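Local coordinates for protein exodeoxyribonuclease (PDB 2JC5) that probably cleaves the DNA backbone at apurinic or apyrimidinic sites during repair, as a magnesium- or manganese-dependent endonuclease of the AP/ExoA family, at residues G201-Y212 / V238-A248; I157-N165 / A213-D221. One frame throughout, in Å; residues are numbered along the deposited sequence. Where two conformers were deposited one is given.

Contact 1 of 2, residues G201-Y212 / V238-A248; sequences GYTWWSNRGQAY and VYKDEKFSDHA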
loop_
_atom_site.group_PDB
_atom_site.type_symbol
_atom_site.label_atom_id
_atom_site.label_comp_id
_atom_site.label_asym_id
_atom_site.label_seq_id
_atom_site.Cartn_x
_atom_site.Cartn_y
_atom_site.Cartn_z
ATOM N N GLY A 201 -5.642 4.724 13.579
ATOM C CA GLY A 201 -5.725 4.582 12.134
ATOM C C GLY A 201 -5.590 3.176 11.594
ATOM O O GLY A 201 -4.968 2.976 10.551
ATOM N N TYR A 202 -6.162 2.190 12.284
ATOM C CA TYR A 202 -6.096 0.808 11.799
ATOM C C TYR A 202 -6.653 0.723 10.379
ATOM O O TYR A 202 -7.619 1.396 10.035
ATOM C CB TYR A 202 -6.898 -0.170 12.672
ATOM C CG TYR A 202 -6.664 -0.132 14.156
ATOM C CD1 TYR A 202 -5.427 0.167 14.701
ATOM C CD2 TYR A 202 -7.700 -0.437 15.038
ATOM C CE1 TYR A 202 -5.224 0.178 16.091
ATOM C CE2 TYR A 202 -7.507 -0.424 16.412
ATOM C CZ TYR A 202 -6.279 -0.105 16.935
ATOM O OH TYR A 202 -6.133 -0.079 18.297
ATOM N N THR A 203 -6.043 -0.153 9.588
ATOM C CA THR A 203 -6.387 -0.373 8.190
ATOM C C THR A 203 -6.685 -1.828 7.852
ATOM O O THR A 203 -7.082 -2.096 6.725
ATOM C CB THR A 203 -5.255 0.109 7.248
ATOM O OG1 THR A 203 -4.057 -0.641 7.490
ATOM C CG2 THR A 203 -4.987 1.598 7.434
ATOM N N TRP A 204 -6.520 -2.748 8.814
ATOM C CA TRP A 204 -6.772 -4.170 8.583
ATOM C C TRP A 204 -7.361 -4.843 9.805
ATOM O O TRP A 204 -6.955 -4.559 10.933
ATOM C CB TRP A 204 -5.464 -4.883 8.213
ATOM C CG TRP A 204 -5.645 -6.355 7.992
ATOM C CD1 TRP A 204 -6.170 -6.968 6.897
ATOM C CD2 TRP A 204 -5.292 -7.390 8.901
ATOM N NE1 TRP A 204 -6.180 -8.329 7.073
ATOM C CE2 TRP A 204 -5.633 -8.619 8.295
ATOM C CE3 TRP A 204 -4.719 -7.401 10.172
ATOM C CZ2 TRP A 204 -5.437 -9.844 8.919
ATOM C CZ3 TRP A 204 -4.532 -8.622 10.793
ATOM C CH2 TRP A 204 -4.892 -9.832 10.159
ATOM N N TRP A 205 -8.315 -5.745 9.561
ATOM C CA TRP A 205 -8.903 -6.609 10.581
ATOM C C TRP A 205 -9.047 -7.967 9.922
ATOM O O TRP A 205 -9.338 -8.027 8.728
ATOM C CB TRP A 205 -10.283 -6.107 11.005
ATOM C CG TRP A 205 -10.311 -4.681 11.458
ATOM C CD1 TRP A 205 -10.384 -4.230 12.756
ATOM C CD2 TRP A 205 -10.250 -3.499 10.632
ATOM N NE1 TRP A 205 -10.388 -2.856 12.771
ATOM C CE2 TRP A 205 -10.303 -2.385 11.490
ATOM C CE3 TRP A 205 -10.178 -3.282 9.251
ATOM C CZ2 TRP A 205 -10.260 -1.082 11.015
ATOM C CZ3 TRP A 205 -10.141 -1.995 8.787
ATOM C CH2 TRP A 205 -10.193 -0.909 9.662
ATOM N N SER A 206 -8.879 -9.057 10.672
ATOM C CA SER A 206 -8.777 -10.357 10.015
ATOM C C SER A 206 -10.052 -10.873 9.358
ATOM O O SER A 206 -9.980 -11.744 8.492
ATOM C CB SER A 206 -8.215 -11.412 10.952
ATOM O OG SER A 206 -9.153 -11.827 11.903
ATOM N N ASN A 207 -11.214 -10.382 9.763
ATOM C CA ASN A 207 -12.456 -10.731 9.089
ATOM C C ASN A 207 -13.462 -9.593 9.296
ATOM O O ASN A 207 -13.197 -8.637 10.058
ATOM C CB ASN A 207 -12.961 -12.094 9.606
ATOM C CG ASN A 207 -13.257 -12.073 11.092
ATOM O OD1 ASN A 207 -14.084 -11.277 11.543
ATOM N ND2 ASN A 207 -12.576 -12.934 11.868
ATOM N N ARG A 208 -14.596 -9.663 8.615
ATOM C CA ARG A 208 -15.629 -8.629 8.726
ATOM C C ARG A 208 -16.649 -8.970 9.810
ATOM O O ARG A 208 -17.667 -8.266 9.964
ATOM C CB ARG A 208 -16.324 -8.411 7.364
ATOM C CG ARG A 208 -17.251 -9.518 6.910
ATOM C CD ARG A 208 -17.806 -9.226 5.517
ATOM N NE ARG A 208 -16.830 -9.510 4.456
ATOM C CZ ARG A 208 -16.943 -10.467 3.531
ATOM N NH1 ARG A 208 -17.990 -11.282 3.499
ATOM N NH2 ARG A 208 -15.986 -10.627 2.624
ATOM N N GLY A 209 -16.383 -10.041 10.550
ATOM C CA GLY A 209 -17.213 -10.467 11.670
ATOM C C GLY A 209 -16.731 -9.859 12.970
ATOM O O GLY A 209 -16.534 -8.648 13.042
ATOM N N GLN A 210 -16.530 -10.716 13.969
ATOM C CA GLN A 210 -16.077 -10.316 15.304
ATOM C C GLN A 210 -14.858 -9.409 15.270
ATOM O O GLN A 210 -14.806 -8.412 15.983
ATOM C CB GLN A 210 -15.724 -11.544 16.144
ATOM C CG GLN A 210 -15.443 -11.231 17.611
ATOM C CD GLN A 210 -14.101 -11.741 18.067
ATOM O OE1 GLN A 210 -13.065 -11.453 17.451
ATOM N NE2 GLN A 210 -14.101 -12.505 19.158
ATOM N N ALA A 211 -13.875 -9.772 14.450
ATOM C CA ALA A 211 -12.597 -9.049 14.417
ATOM C C ALA A 211 -12.815 -7.589 14.060
ATOM O O ALA A 211 -12.206 -6.686 14.636
ATOM C CB ALA A 211 -11.613 -9.727 13.441
ATOM N N TYR A 212 -13.715 -7.347 13.130
ATOM C CA TYR A 212 -14.046 -5.987 12.749
ATOM C C TYR A 212 -14.963 -5.312 13.759
ATOM O O TYR A 212 -14.706 -4.190 14.174
ATOM C CB TYR A 212 -14.715 -6.023 11.379
ATOM C CG TYR A 212 -14.842 -4.694 10.676
ATOM C CD1 TYR A 212 -13.730 -3.932 10.406
ATOM C CD2 TYR A 212 -16.072 -4.210 10.267
ATOM C CE1 TYR A 212 -13.811 -2.717 9.739
ATOM C CE2 TYR A 212 -16.167 -3.000 9.597
ATOM C CZ TYR A 212 -15.032 -2.254 9.342
ATOM O OH TYR A 212 -15.115 -1.068 8.666
ATOM N N VAL A 238 -9.149 7.002 6.864
ATOM C CA VAL A 238 -9.345 5.585 6.576
ATOM C C VAL A 238 -10.815 5.410 6.249
ATOM O O VAL A 238 -11.673 5.647 7.096
ATOM C CB VAL A 238 -8.905 4.712 7.758
ATOM C CG1 VAL A 238 -9.142 3.233 7.464
ATOM C CG2 VAL A 238 -7.421 4.968 8.084
ATOM N N TYR A 239 -11.104 4.995 5.024
ATOM C CA TYR A 239 -12.479 4.959 4.559
ATOM C C TYR A 239 -13.185 3.692 5.034
ATOM O O TYR A 239 -12.759 2.570 4.714
ATOM C CB TYR A 239 -12.553 5.038 3.031
ATOM C CG TYR A 239 -13.975 5.016 2.512
ATOM C CD1 TYR A 239 -14.798 6.133 2.624
ATOM C CD2 TYR A 239 -14.496 3.881 1.933
ATOM C CE1 TYR A 239 -16.085 6.115 2.154
ATOM C CE2 TYR A 239 -15.797 3.855 1.445
ATOM C CZ TYR A 239 -16.582 4.973 1.559
ATOM O OH TYR A 239 -17.877 4.986 1.100
ATOM N N LYS A 240 -14.252 3.882 5.817
ATOM C CA LYS A 240 -14.974 2.794 6.436
ATOM C C LYS A 240 -16.487 2.847 6.235
ATOM O O LYS A 240 -17.200 2.048 6.824
ATOM C CB LYS A 240 -14.606 2.706 7.930
ATOM C CG LYS A 240 -13.157 2.251 8.127
ATOM C CD LYS A 240 -12.586 2.563 9.480
ATOM C CE LYS A 240 -13.125 1.656 10.521
ATOM N NZ LYS A 240 -12.504 2.026 11.837
ATOM N N ASP A 241 -16.974 3.725 5.365
ATOM C CA ASP A 241 -18.429 3.842 5.177
ATOM C C ASP A 241 -18.978 2.638 4.423
ATOM O O ASP A 241 -20.146 2.311 4.558
ATOM C CB ASP A 241 -18.808 5.124 4.426
ATOM C CG ASP A 241 -18.487 6.390 5.199
ATOM O OD1 ASP A 241 -18.226 6.316 6.413
ATOM O OD2 ASP A 241 -18.503 7.481 4.585
ATOM N N GLU A 242 -18.127 1.996 3.626
ATOM C CA GLU A 242 -18.423 0.736 2.964
ATOM C C GLU A 242 -17.244 -0.182 3.213
ATOM O O GLU A 242 -16.153 0.295 3.513
ATOM C CB GLU A 242 -18.575 0.910 1.456
ATOM C CG GLU A 242 -19.569 1.957 0.992
ATOM C CD GLU A 242 -19.322 2.291 -0.464
ATOM O OE1 GLU A 242 -19.766 1.510 -1.323
ATOM O OE2 GLU A 242 -18.621 3.295 -0.746
ATOM N N LYS A 243 -17.471 -1.481 3.058
ATOM C CA LYS A 243 -16.461 -2.509 3.288
ATOM C C LYS A 243 -16.250 -3.304 2.011
ATOM O O LYS A 243 -17.189 -3.954 1.516
ATOM C CB LYS A 243 -16.917 -3.424 4.423
ATOM C CG LYS A 243 -15.898 -4.463 4.855
ATOM C CD LYS A 243 -14.766 -3.822 5.602
ATOM C CE LYS A 243 -13.995 -4.811 6.493
ATOM N NZ LYS A 243 -12.615 -4.313 6.608
ATOM N N PHE A 244 -15.023 -3.241 1.479
ATOM C CA PHE A 244 -14.668 -3.847 0.193
ATOM C C PHE A 244 -13.707 -5.004 0.307
ATOM O O PHE A 244 -13.450 -5.693 -0.683
ATOM C CB PHE A 244 -13.949 -2.819 -0.690
ATOM C CG PHE A 244 -14.662 -1.510 -0.822
ATOM C CD1 PHE A 244 -15.935 -1.452 -1.338
ATOM C CD2 PHE A 244 -14.043 -0.323 -0.482
ATOM C CE1 PHE A 244 -16.581 -0.231 -1.494
ATOM C CE2 PHE A 244 -14.698 0.885 -0.622
ATOM C CZ PHE A 244 -15.975 0.924 -1.136
ATOM N N SER A 245 -13.163 -5.202 1.501
ATOM C CA SER A 245 -11.964 -5.971 1.678
ATOM C C SER A 245 -11.760 -6.143 3.180
ATOM O O SER A 245 -12.449 -5.478 3.968
ATOM C CB SER A 245 -10.777 -5.188 1.088
ATOM O OG SER A 245 -9.531 -5.731 1.440
ATOM N N ASP A 246 -10.810 -6.984 3.574
ATOM C CA ASP A 246 -10.397 -7.034 4.989
ATOM C C ASP A 246 -9.576 -5.816 5.398
ATOM O O ASP A 246 -9.458 -5.548 6.588
ATOM C CB ASP A 246 -9.694 -8.349 5.384
ATOM C CG ASP A 246 -8.546 -8.723 4.498
ATOM O OD1 ASP A 246 -8.350 -8.123 3.427
ATOM O OD2 ASP A 246 -7.845 -9.658 4.912
ATOM N N HIS A 247 -9.062 -5.066 4.417
ATOM C CA HIS A 247 -8.447 -3.772 4.673
ATOM C C HIS A 247 -9.430 -2.665 4.349
ATOM O O HIS A 247 -10.390 -2.875 3.597
ATOM C CB HIS A 247 -7.241 -3.534 3.772
ATOM C CG HIS A 247 -6.124 -4.509 3.952
ATOM N ND1 HIS A 247 -4.901 -4.165 4.503
ATOM C CD2 HIS A 247 -6.046 -5.829 3.667
ATOM C CE1 HIS A 247 -4.115 -5.228 4.518
ATOM N NE2 HIS A 247 -4.782 -6.250 4.015
ATOM N N ALA A 248 -9.178 -1.488 4.925
ATOM C CA ALA A 248 -9.875 -0.252 4.543
ATOM C C ALA A 248 -8.964 0.623 3.676
ATOM O O ALA A 248 -7.756 0.690 3.920
ATOM C CB ALA A 248 -10.302 0.521 5.797
HETATM O O HOH W 1 -9.497 2.759 11.475
HETATM O O HOH W 2 -11.925 -6.718 7.956
HETATM O O HOH W 3 -13.119 -1.439 6.716
HETATM O O HOH W 4 -17.218 -0.722 7.099
#

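Contact 2 of 2, residues I157-N165 / A213-D221; sequences IDLKNWKGN and AKDVGWRID. With BCN (bicine), chain C.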
loop_
_atom_site.group_PDB
_atom_site.type_symbol
_atom_site.label_atom_id
_atom_site.label_comp_id
_atom_site.label_asym_id
_atom_site.label_seq_id
_atom_site.Cartn_x
_atom_site.Cartn_y
_atom_site.Cartn_z
ATOM N N ILE A 157 0.621 1.864 19.450
ATOM C CA ILE A 157 -0.573 2.575 18.988
ATOM C C ILE A 157 -1.150 2.022 17.677
ATOM O O ILE A 157 -2.327 2.209 17.373
ATOM C CB ILE A 157 -0.276 4.090 18.831
ATOM C CG1 ILE A 157 -1.542 4.903 18.590
ATOM C CG2 ILE A 157 0.750 4.379 17.745
ATOM C CD1 ILE A 157 -1.348 6.397 18.500
ATOM N N ASP A 158 -0.313 1.344 16.912
ATOM C CA ASP A 158 -0.681 0.879 15.573
ATOM C C ASP A 158 -1.453 -0.444 15.527
ATOM O O ASP A 158 -1.815 -0.903 14.449
ATOM C CB ASP A 158 0.587 0.808 14.725
ATOM C CG ASP A 158 1.218 2.161 14.534
ATOM O OD1 ASP A 158 0.475 3.085 14.129
ATOM O OD2 ASP A 158 2.439 2.303 14.777
ATOM N N LEU A 159 -1.704 -1.070 16.675
ATOM C CA LEU A 159 -2.588 -2.232 16.691
ATOM C C LEU A 159 -3.304 -2.371 18.033
ATOM O O LEU A 159 -2.845 -1.864 19.062
ATOM C CB LEU A 159 -1.834 -3.507 16.299
ATOM C CG LEU A 159 -0.861 -4.095 17.328
ATOM C CD1 LEU A 159 -0.418 -5.482 16.910
ATOM C CD2 LEU A 159 0.366 -3.187 17.545
ATOM N N LYS A 160 -4.447 -3.049 17.996
ATOM C CA LYS A 160 -5.293 -3.187 19.175
ATOM C C LYS A 160 -4.601 -4.042 20.236
ATOM O O LYS A 160 -4.559 -3.668 21.417
ATOM C CB LYS A 160 -6.635 -3.807 18.788
ATOM C CG LYS A 160 -7.558 -4.240 19.945
ATOM C CD LYS A 160 -7.908 -3.123 20.918
ATOM C CE LYS A 160 -8.799 -2.086 20.289
ATOM N NZ LYS A 160 -9.301 -1.084 21.288
ATOM N N ASN A 161 -4.076 -5.198 19.822
ATOM C CA ASN A 161 -3.472 -6.137 20.783
ATOM C C ASN A 161 -1.966 -6.143 20.631
ATOM O O ASN A 161 -1.385 -7.084 20.098
ATOM C CB ASN A 161 -4.031 -7.547 20.581
ATOM C CG ASN A 161 -3.555 -8.512 21.636
ATOM O OD1 ASN A 161 -2.901 -8.110 22.596
ATOM N ND2 ASN A 161 -3.879 -9.788 21.463
ATOM N N TRP A 162 -1.332 -5.072 21.065
ATOM C CA TRP A 162 0.114 -5.004 21.008
ATOM C C TRP A 162 0.745 -5.924 22.045
ATOM O O TRP A 162 1.824 -6.464 21.818
ATOM C CB TRP A 162 0.600 -3.571 21.166
ATOM C CG TRP A 162 0.336 -2.914 22.485
ATOM C CD1 TRP A 162 -0.681 -2.074 22.775
ATOM C CD2 TRP A 162 1.153 -2.988 23.657
ATOM N NE1 TRP A 162 -0.586 -1.646 24.066
ATOM C CE2 TRP A 162 0.545 -2.177 24.629
ATOM C CE3 TRP A 162 2.349 -3.647 23.971
ATOM C CZ2 TRP A 162 1.069 -2.022 25.904
ATOM C CZ3 TRP A 162 2.861 -3.498 25.248
ATOM C CH2 TRP A 162 2.232 -2.686 26.185
ATOM N N LYS A 163 0.056 -6.138 23.161
ATOM C CA LYS A 163 0.599 -6.968 24.234
ATOM C C LYS A 163 0.797 -8.419 23.797
ATOM O O LYS A 163 1.766 -9.065 24.195
ATOM C CB LYS A 163 -0.304 -6.884 25.479
ATOM C CG LYS A 163 -0.201 -5.554 26.221
ATOM C CD LYS A 163 -1.353 -5.339 27.205
ATOM C CE LYS A 163 -1.215 -4.017 27.946
ATOM N N GLY A 164 -0.107 -8.916 22.963
ATOM C CA GLY A 164 -0.145 -10.311 22.588
ATOM C C GLY A 164 0.382 -10.678 21.227
ATOM O O GLY A 164 0.294 -11.838 20.822
ATOM N N ASN A 165 0.918 -9.696 20.512
ATOM C CA ASN A 165 1.388 -9.910 19.141
ATOM C C ASN A 165 2.893 -9.703 18.917
ATOM O O ASN A 165 3.358 -9.725 17.783
ATOM C CB ASN A 165 0.586 -9.004 18.177
ATOM C CG ASN A 165 -0.768 -9.586 17.801
ATOM O OD1 ASN A 165 -1.821 -8.952 17.996
ATOM N ND2 ASN A 165 -0.749 -10.765 17.218
ATOM N N ALA A 213 -15.996 -6.029 14.198
ATOM C CA ALA A 213 -16.970 -5.470 15.134
ATOM C C ALA A 213 -16.313 -5.030 16.448
ATOM O O ALA A 213 -16.714 -4.006 17.051
ATOM C CB ALA A 213 -18.055 -6.506 15.403
ATOM N N LYS A 214 -15.302 -5.785 16.875
ATOM C CA LYS A 214 -14.590 -5.514 18.115
ATOM C C LYS A 214 -13.308 -4.717 17.873
ATOM O O LYS A 214 -12.524 -4.515 18.792
ATOM C CB LYS A 214 -14.315 -6.824 18.857
ATOM C CG LYS A 214 -15.609 -7.497 19.289
ATOM C CD LYS A 214 -15.428 -8.913 19.786
ATOM C CE LYS A 214 -16.768 -9.448 20.291
ATOM N NZ LYS A 214 -16.679 -10.872 20.714
ATOM N N ASP A 215 -13.114 -4.259 16.632
ATOM C CA ASP A 215 -12.004 -3.365 16.275
ATOM C C ASP A 215 -10.639 -3.921 16.657
ATOM O O ASP A 215 -9.785 -3.192 17.180
ATOM C CB ASP A 215 -12.191 -1.975 16.901
ATOM C CG ASP A 215 -11.433 -0.886 16.157
ATOM O OD1 ASP A 215 -11.102 -1.073 14.957
ATOM O OD2 ASP A 215 -11.181 0.179 16.768
ATOM N N VAL A 216 -10.430 -5.212 16.363
ATOM C CA VAL A 216 -9.134 -5.867 16.571
ATOM C C VAL A 216 -8.284 -5.582 15.337
ATOM O O VAL A 216 -8.056 -6.436 14.491
ATOM C CB VAL A 216 -9.292 -7.381 16.837
ATOM C CG1 VAL A 216 -7.963 -7.971 17.272
ATOM C CG2 VAL A 216 -10.347 -7.620 17.925
ATOM N N GLY A 217 -7.868 -4.330 15.225
ATOM C CA GLY A 217 -7.249 -3.843 14.016
ATOM C C GLY A 217 -5.752 -3.660 14.102
ATOM O O GLY A 217 -5.151 -3.633 15.190
ATOM N N TRP A 218 -5.163 -3.522 12.916
ATOM C CA TRP A 218 -3.766 -3.210 12.768
ATOM C C TRP A 218 -3.628 -2.136 11.706
ATOM O O TRP A 218 -4.329 -2.184 10.693
ATOM C CB TRP A 218 -2.971 -4.411 12.245
ATOM C CG TRP A 218 -2.973 -5.676 13.042
ATOM C CD1 TRP A 218 -4.053 -6.388 13.497
ATOM C CD2 TRP A 218 -1.816 -6.452 13.367
ATOM N NE1 TRP A 218 -3.626 -7.526 14.138
ATOM C CE2 TRP A 218 -2.260 -7.597 14.060
ATOM C CE3 TRP A 218 -0.437 -6.274 13.158
ATOM C CZ2 TRP A 218 -1.380 -8.560 14.542
ATOM C CZ3 TRP A 218 0.429 -7.239 13.612
ATOM C CH2 TRP A 218 -0.039 -8.362 14.311
ATOM N N ARG A 219 -2.697 -1.204 11.900
ATOM C CA ARG A 219 -2.346 -0.257 10.848
ATOM C C ARG A 219 -1.113 -0.803 10.119
ATOM O O ARG A 219 0.032 -0.653 10.574
ATOM C CB ARG A 219 -2.065 1.133 11.412
ATOM C CG ARG A 219 -1.869 2.165 10.307
ATOM C CD ARG A 219 -1.745 3.535 10.874
ATOM N NE ARG A 219 -0.477 3.725 11.556
ATOM C CZ ARG A 219 0.601 4.273 11.008
ATOM N NH1 ARG A 219 0.581 4.702 9.739
ATOM N NH2 ARG A 219 1.699 4.397 11.743
ATOM N N ILE A 220 -1.362 -1.497 9.014
ATOM C CA ILE A 220 -0.297 -2.101 8.212
ATOM C C ILE A 220 -0.205 -1.525 6.794
ATOM O O ILE A 220 0.697 -1.902 6.046
ATOM C CB ILE A 220 -0.394 -3.642 8.195
ATOM C CG1 ILE A 220 -1.756 -4.099 7.664
ATOM C CG2 ILE A 220 -0.103 -4.205 9.589
ATOM C CD1 ILE A 220 -1.860 -5.626 7.444
ATOM N N ASP A 221 -1.126 -0.624 6.441
ATOM C CA ASP A 221 -1.121 0.071 5.159
ATOM C C ASP A 221 -0.616 1.476 5.402
ATOM O O ASP A 221 -0.966 2.098 6.411
ATOM C CB ASP A 221 -2.523 0.088 4.573
ATOM C CG ASP A 221 -3.048 -1.316 4.303
ATOM O OD1 ASP A 221 -2.761 -1.863 3.206
ATOM O OD2 ASP A 221 -3.744 -1.890 5.176
HETATM N N1 BCN C . -0.232 -10.125 9.197
HETATM C C1 BCN C . 1.115 -9.691 8.759
HETATM C C2 BCN C . 1.977 -10.837 8.288
HETATM O O21 BCN C . 3.107 -10.560 7.793
HETATM O O22 BCN C . 1.545 -11.997 8.399
HETATM C C3 BCN C . -1.303 -9.709 8.280
HETATM C C4 BCN C . -1.515 -10.796 7.243
HETATM O O4 BCN C . -1.730 -12.101 7.837
HETATM C C5 BCN C . -0.519 -9.655 10.599
HETATM C C6 BCN C . -1.449 -10.626 11.314
HETATM O O6 BCN C . -1.138 -11.987 11.012
HETATM O O HOH W 5 3.207 4.858 14.640
HETATM O O HOH W 6 -10.724 0.361 19.399
HETATM O O HOH W 7 -4.433 -6.257 17.139
#

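Contact 1 of 2, residues G201-Y212 / V238-A248
Thr203 and Trp205 bind the chain at Asp246-Ala248 through a short pair of backbone hydrogen bonds: Ala248 N donates to Thr203 O at 2.8 Å, and Trp205 N to Asp246 O at 3.2 Å. Between them Trp204 lies against His247 in a single bridge. The Trp204 indole, its CG anti to the backbone N (chi1 179°), lays CD1 over one face of the imidazole, 3.3 Å from His247 NE2, with the two planes inclined at 48°. Its NE1 donates to Asp246 OD2 at 3.0 Å; the carboxylate oxygen lies in the indole plane but is itself met from above the carboxylate. His247 ND1 is taken up by Asp221, which also bonds Thr203 OG1, while Trp205 NE1 is satisfied by Asp215. Farther out, Lys243 passes its CE over the centre of the Tyr212 ring, 3.9 Å from the centroid, and its NZ makes an off-centre cation-pi contact with the same ring. That ammonium donates to two waters, one leading to Trp205 O and the other to Tyr212 OH, and weakly to Ser245 O. A further water joins Lys240 NZ to Tyr202 O. Asp246 binds metal in another structure of this DNase I-like protein, though not here; the Trp204 and Asp221 bonds probably form a second shell fixing how this carboxylate and the predicted catalytic imidazole of His247 are turned.

Contact 2 of 2, residues I157-N165 / A213-D221
Leu159, with CG between the backbone N and the carbonyl carbon (chi1 73°), and Trp218, with CG anti to the carbonyl carbon (chi1 -59°), point their side chains the same way, which lays CD1 of the leucine over the indole. They meet at an isolated beta bridge, where the loop 157-165 adds itself to strand 217-225 of the DNase I-like fold. Two backbone bonds frame the bridge: Arg219 N donates to Asp158 O at 2.7 Å and Lys160 N to Gly217 O at 3.0 Å. Beyond the first, Arg219 presents the NE and NH2 edge of its guanidinium to a single oxygen of the buried pair, Asp158 OD1, with NE at 2.8 Å. Both nitrogens reach that oxygen from one face of the carboxylate. Arg193 adds a second salt bridge to Asp158 OD1, and Asp190 one to Arg219 NH2, extending the pair into a small charge network. At the exposed end, in the conformer given, a water connects Lys160 NZ with OD2 of Asp215, whose OD1 is bonded to Trp205 NE1. Trp218 belongs to the pocket that holds bicine, and its indole is sandwiched there: BCN C6 lies over one face, 3.8 Å from Trp218 CZ2, while on the opposite face Leu159 CD1 stands 3.7 Å from the centroid of the six-membered ring, only 4° off its normal.

How the contacts relate
Both contacts are partly buried and use the same sheet, in which strands 204-205 and 217-225 are antiparallel neighbours; contact 1 ties the first to the loop before strand 250-254, contact 2 ties the second to the loop before helix 173-184. Each has one beta bridge, but the chemistry around it differs. Contact 1 sets an indole against a predicted catalytic histidine and a metal-binding aspartate, and its outer, lysine-rich part is bridged by waters, whereas contact 2 pairs a buried salt bridge with the apolar backing of an indole. They join at Asp221, which belongs to contact 2 but reaches into contact 1, and again where Trp204 and Trp218 meet edge-to-face beside the bicine.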